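Local structure of chitin elicitor receptor kinase 1 (4EBY) at residues 90-93 with 94-98; 170-174 with 175-179. The protein is a plant receptor-like kinase whose ectodomain of LysM domains recognises chitin oligomers, which activate this immune receptor by inducing its dimerisation. All coordinates share one frame; numbering follows the deposited sequence.

Interaction 1: residues 90-93 with 94-98; sequences ERVA and ISNYA. With NAG (2-acetamido-2-deoxy-beta-D-glucopyranose), chain C; NAG (2-acetamido-2-deoxy-beta-D-glucopyranose), chain F.
Ile94 N reaches Glu90 O at 2.9 Å with an N-H...O angle of 162°, an ordinary alpha-helical i to i+4 bond, and from Arg91 O onward the spacing widens to i+5. Arg91 O is shared: Ser95 N binds it at 2.9 Å, tilted from the carbonyl plane. Asn96 N donates to the same oxygen at 3.2 Å, within that plane. Tyr97 N goes to Val92 O, five residues back, at 2.9 Å. The two i to i+5 bonds mark a pi-type widening just before Tyr97 leaves helical geometry.

This helix end forms part of a sugar-contacting surface. Ile94 O accepts a hydrogen bond from the acetamide N2 of NAG (chain C), 2.9 Å away, and Ala98 CB lies 3.6 Å from the acetamide methyl C8 of the same sugar. Ser95 CB lies 3.3 Å from O7 of NAG (chain F). Glu15 and Arg149 add hydrogen bonds to NAG.

Tyr97 and Val92 lie side by side, CG1 of Val92 touching ring atom CD2 of Tyr97 at 3.7 Å; with CG1 anti to the backbone N (chi1 173°), that methyl meets the ring, whose edge also borders Val92 O. Tyr97 OH binds Asn26 O, Arg91 forms a salt bridge with Asp87, and Val92 and Ala93 pack on Leu106 of helix 103-109.

Interaction 2: residues 170-174 with 175-179; sequences RYNPG and VNFNS
Asn172 meets Val175 through its carbonyl and Phe177 through its side chain. The hydrogen bonding comes first: Val175 N donates to Asn172 O at 3.2 Å, closing a type II beta turn in which Gly174 occupies the third position with positive phi (80°). A second turn, type I, follows from Asn176 to Ser179. Here Asn176 O accepts from both Ser179 N and Ser179 OG. Asn176 OD1 accepts from Asn178 N at 2.9 Å, the donor lying above the carbonyl plane, which makes an Asx turn.

Asn172 and Phe177 supply the side-chain packing. Their planes stand 83° apart, and the amide ND2 of Asn172 sits at the ring edge, 3.6 Å from Phe177 CZ. Asn172 CB lies 3.8 Å from Phe177 CE2. That amide is fixed from outside the turns, ND2 giving to Leu168 O and OD1 accepting from Tyr185 N. With CG2 of Val175 anti to its own carbonyl carbon and beside the backbone N, that methyl comes to 3.4 Å from Asn172 O.

Phe177 also packs against Leu168, Leu154, Ile157 and Val184. The consecutive turns connect the second helix to the second strand of a beta-alpha-alpha-beta LysM fold: strand 143-147, helices 154-161 and 165-171, strand 183-187.

How the interactions relate
Both interactions follow the chain out of a helix, but in different LysM domains: residues 90-98 leave helix 89-96, residues 170-179 leave helix 165-171. They do not touch; their centres are 23 Å apart and their nearest atoms about 13 Å. Interaction 1 is the more buried, with four of nine touching residues buried and none exposed, against two buried and three exposed among six in interaction 2. Their centres lie about 12 and 17 Å from that of the chain. Their chemistry also differs: the helix end has a widened bond ladder and offers a carbonyl to bound sugar, whereas the loop uses turn bonds and a fixed asparagine amide beside an aromatic edge.

Interaction 1: residues 90-93 with 94-98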
loop_
_atom_site.group_PDB
_atom_site.type_symbol
_atom_site.label_atom_id
_atom_site.label_comp_id
_atom_site.label_asym_id
_atom_site.label_seq_id
_atom_site.Cartn_x
_atom_site.Cartn_y
_atom_site.Cartn_z
ATOM N N GLU A 90 8.937 14.591 -3.654
ATOM C CA GLU A 90 9.129 14.216 -2.256
ATOM C C GLU A 90 7.787 14.229 -1.529
ATOM O O GLU A 90 7.416 13.264 -0.860
ATOM C CB GLU A 90 10.108 15.171 -1.552
ATOM C CG GLU A 90 10.298 14.818 -0.080
ATOM C CD GLU A 90 10.790 15.981 0.769
ATOM O OE1 GLU A 90 10.345 17.129 0.548
ATOM O OE2 GLU A 90 11.615 15.734 1.672
ATOM N N ARG A 91 7.039 15.315 -1.661
ATOM C CA ARG A 91 5.771 15.401 -0.934
ATOM C C ARG A 91 4.744 14.364 -1.384
ATOM O O ARG A 91 4.021 13.787 -0.568
ATOM C CB ARG A 91 5.172 16.798 -1.013
ATOM C CG ARG A 91 4.255 17.059 0.163
ATOM C CD ARG A 91 3.906 18.521 0.259
ATOM N NE ARG A 91 3.069 18.894 -0.866
ATOM C CZ ARG A 91 2.542 20.101 -1.031
ATOM N NH1 ARG A 91 2.760 21.049 -0.133
ATOM N NH2 ARG A 91 1.790 20.350 -2.091
ATOM N N VAL A 92 4.679 14.118 -2.687
ATOM C CA VAL A 92 3.752 13.132 -3.202
ATOM C C VAL A 92 4.055 11.747 -2.621
ATOM O O VAL A 92 3.140 11.024 -2.264
ATOM C CB VAL A 92 3.743 13.107 -4.747
ATOM C CG1 VAL A 92 2.889 11.954 -5.268
ATOM C CG2 VAL A 92 3.198 14.456 -5.277
ATOM N N ALA A 93 5.340 11.393 -2.530
ATOM C CA ALA A 93 5.733 10.079 -2.017
ATOM C C ALA A 93 5.505 9.978 -0.505
ATOM O O ALA A 93 4.957 8.977 -0.018
ATOM C CB ALA A 93 7.198 9.785 -2.361
ATOM N N ILE A 94 5.941 10.983 0.245
ATOM C CA ILE A 94 5.951 10.823 1.702
ATOM C C ILE A 94 4.615 11.144 2.346
ATOM O O ILE A 94 4.283 10.598 3.400
ATOM C CB ILE A 94 7.078 11.620 2.407
ATOM C CG1 ILE A 94 6.768 13.114 2.454
ATOM C CG2 ILE A 94 8.432 11.331 1.761
ATOM C CD1 ILE A 94 7.695 13.889 3.376
ATOM N N SER A 95 3.855 12.021 1.696
ATOM C CA SER A 95 2.595 12.484 2.243
ATOM C C SER A 95 1.393 11.947 1.461
ATOM O O SER A 95 0.603 11.153 1.994
ATOM C CB SER A 95 2.591 14.021 2.289
ATOM O OG SER A 95 1.406 14.486 2.905
ATOM N N ASN A 96 1.254 12.344 0.196
ATOM C CA ASN A 96 0.058 11.970 -0.572
ATOM C C ASN A 96 -0.118 10.453 -0.700
ATOM O O ASN A 96 -1.233 9.950 -0.674
ATOM C CB ASN A 96 0.070 12.626 -1.956
ATOM C CG ASN A 96 0.222 14.141 -1.879
ATOM O OD1 ASN A 96 1.266 14.648 -1.488
ATOM N ND2 ASN A 96 -0.810 14.859 -2.266
ATOM N N TYR A 97 1.004 9.728 -0.831
ATOM C CA TYR A 97 0.981 8.261 -0.880
ATOM C C TYR A 97 1.556 7.563 0.370
ATOM O O TYR A 97 1.722 6.342 0.372
ATOM C CB TYR A 97 1.663 7.750 -2.178
ATOM C CG TYR A 97 0.748 7.968 -3.357
ATOM C CD1 TYR A 97 -0.137 6.986 -3.775
ATOM C CD2 TYR A 97 0.722 9.197 -4.014
ATOM C CE1 TYR A 97 -1.034 7.217 -4.829
ATOM C CE2 TYR A 97 -0.157 9.433 -5.066
ATOM C CZ TYR A 97 -1.033 8.450 -5.465
ATOM O OH TYR A 97 -1.908 8.709 -6.512
ATOM N N ALA A 98 1.829 8.329 1.423
ATOM C CA ALA A 98 2.132 7.769 2.738
ATOM C C ALA A 98 3.227 6.702 2.703
ATOM O O ALA A 98 3.109 5.643 3.330
ATOM C CB ALA A 98 0.857 7.191 3.362
HETATM C C1 NAG C . 6.836 8.866 5.369
HETATM C C2 NAG C . 5.921 9.243 6.542
HETATM C C3 NAG C . 6.384 10.552 7.192
HETATM C C4 NAG C . 7.884 10.571 7.468
HETATM C C5 NAG C . 8.665 10.048 6.266
HETATM C C6 NAG C . 10.158 9.923 6.554
HETATM C C7 NAG C . 3.504 8.822 6.626
HETATM C C8 NAG C . 2.128 9.195 6.121
HETATM N N2 NAG C . 4.566 9.411 6.063
HETATM O O3 NAG C . 5.670 10.807 8.392
HETATM O O4 NAG C . 8.284 11.904 7.727
HETATM O O5 NAG C . 8.164 8.781 5.877
HETATM O O6 NAG C . 10.341 9.001 7.612
HETATM O O7 NAG C . 3.615 7.989 7.525
HETATM C C1 NAG F . 2.744 16.984 8.586
HETATM C C2 NAG F . 3.795 16.442 7.604
HETATM C C3 NAG F . 5.211 16.809 8.023
HETATM C C4 NAG F . 5.304 18.295 8.329
HETATM C C5 NAG F . 4.149 18.767 9.213
HETATM C C6 NAG F . 4.185 20.283 9.381
HETATM C C7 NAG F . 3.546 14.482 6.229
HETATM C C8 NAG F . 3.026 13.072 6.122
HETATM N N2 NAG F . 3.694 15.005 7.446
HETATM O O3 NAG F . 6.121 16.470 6.983
HETATM O O4 NAG F . 6.520 18.552 8.996
HETATM O O5 NAG F . 2.904 18.382 8.655
HETATM O O6 NAG F . 4.122 20.897 8.111
HETATM O O7 NAG F . 3.816 15.114 5.208
#

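Interaction 2: residues 170-174 with 175-179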
loop_
_atom_site.group_PDB
_atom_site.type_symbol
_atom_site.label_atom_id
_atom_site.label_comp_id
_atom_site.label_asym_id
_atom_site.label_seq_id
_atom_site.Cartn_x
_atom_site.Cartn_y
_atom_site.Cartn_z
ATOM N N ARG A 170 10.876 -14.289 6.856
ATOM C CA ARG A 170 11.188 -15.065 5.656
ATOM C C ARG A 170 10.601 -14.415 4.400
ATOM O O ARG A 170 11.165 -14.539 3.311
ATOM C CB ARG A 170 10.693 -16.515 5.779
ATOM C CG ARG A 170 11.509 -17.413 6.703
ATOM C CD ARG A 170 10.819 -18.788 6.801
ATOM N NE ARG A 170 11.504 -19.761 7.652
ATOM C CZ ARG A 170 12.350 -20.688 7.199
ATOM N NH1 ARG A 170 12.621 -20.765 5.904
ATOM N NH2 ARG A 170 12.929 -21.545 8.038
ATOM N N TYR A 171 9.468 -13.734 4.542
ATOM C CA TYR A 171 8.896 -12.996 3.408
ATOM C C TYR A 171 9.674 -11.716 3.107
ATOM O O TYR A 171 9.504 -11.109 2.054
ATOM C CB TYR A 171 7.443 -12.611 3.696
ATOM C CG TYR A 171 6.440 -13.721 3.454
ATOM C CD1 TYR A 171 6.371 -14.383 2.228
ATOM C CD2 TYR A 171 5.555 -14.097 4.449
ATOM C CE1 TYR A 171 5.421 -15.398 2.015
ATOM C CE2 TYR A 171 4.612 -15.095 4.241
ATOM C CZ TYR A 171 4.548 -15.729 3.024
ATOM O OH TYR A 171 3.601 -16.723 2.847
ATOM N N ASN A 172 10.502 -11.293 4.053
ATOM C CA ASN A 172 11.174 -10.003 3.956
ATOM C C ASN A 172 12.609 -10.202 4.399
ATOM O O ASN A 172 13.050 -9.643 5.411
ATOM C CB ASN A 172 10.468 -8.980 4.840
ATOM C CG ASN A 172 9.047 -8.707 4.384
ATOM O OD1 ASN A 172 8.836 -7.938 3.442
ATOM N ND2 ASN A 172 8.063 -9.347 5.032
ATOM N N PRO A 173 13.348 -11.025 3.643
ATOM C CA PRO A 173 14.609 -11.535 4.187
ATOM C C PRO A 173 15.658 -10.444 4.325
ATOM O O PRO A 173 15.821 -9.601 3.425
ATOM C CB PRO A 173 15.046 -12.584 3.155
ATOM C CG PRO A 173 14.299 -12.217 1.893
ATOM C CD PRO A 173 12.998 -11.638 2.351
ATOM N N GLY A 174 16.313 -10.433 5.478
ATOM C CA GLY A 174 17.382 -9.487 5.748
ATOM C C GLY A 174 16.898 -8.108 6.163
ATOM O O GLY A 174 17.724 -7.247 6.465
ATOM N N VAL A 175 15.584 -7.899 6.195
ATOM C CA VAL A 175 15.010 -6.579 6.489
ATOM C C VAL A 175 14.749 -6.383 7.973
ATOM O O VAL A 175 14.033 -7.170 8.599
ATOM C CB VAL A 175 13.678 -6.388 5.756
ATOM C CG1 VAL A 175 13.058 -5.005 6.091
ATOM C CG2 VAL A 175 13.886 -6.562 4.248
ATOM N N ASN A 176 15.341 -5.336 8.537
ATOM C CA ASN A 176 15.128 -5.001 9.947
ATOM C C ASN A 176 13.767 -4.305 10.109
ATOM O O ASN A 176 13.579 -3.164 9.652
ATOM C CB ASN A 176 16.248 -4.075 10.404
ATOM C CG ASN A 176 16.039 -3.542 11.808
ATOM O OD1 ASN A 176 15.197 -4.035 12.564
ATOM N ND2 ASN A 176 16.819 -2.523 12.167
ATOM N N PHE A 177 12.817 -5.003 10.728
ATOM C CA PHE A 177 11.450 -4.486 10.858
ATOM C C PHE A 177 11.358 -3.295 11.805
ATOM O O PHE A 177 10.283 -2.690 11.951
ATOM C CB PHE A 177 10.503 -5.582 11.351
ATOM C CG PHE A 177 9.965 -6.481 10.262
ATOM C CD1 PHE A 177 8.604 -6.581 10.044
ATOM C CD2 PHE A 177 10.818 -7.257 9.489
ATOM C CE1 PHE A 177 8.094 -7.428 9.068
ATOM C CE2 PHE A 177 10.314 -8.101 8.503
ATOM C CZ PHE A 177 8.950 -8.189 8.295
ATOM N N ASN A 178 12.464 -2.969 12.463
ATOM C CA ASN A 178 12.508 -1.815 13.358
ATOM C C ASN A 178 13.235 -0.612 12.743
ATOM O O ASN A 178 13.524 0.367 13.432
ATOM C CB ASN A 178 13.168 -2.201 14.682
ATOM C CG ASN A 178 12.963 -1.154 15.762
ATOM O OD1 ASN A 178 11.872 -0.595 15.908
ATOM N ND2 ASN A 178 14.021 -0.869 16.517
ATOM N N SER A 179 13.514 -0.667 11.445
ATOM C CA SER A 179 14.313 0.385 10.824
ATOM C C SER A 179 13.535 1.672 10.592
ATOM O O SER A 179 14.139 2.718 10.371
ATOM C CB SER A 179 14.939 -0.081 9.507
ATOM O OG SER A 179 13.938 -0.421 8.566
#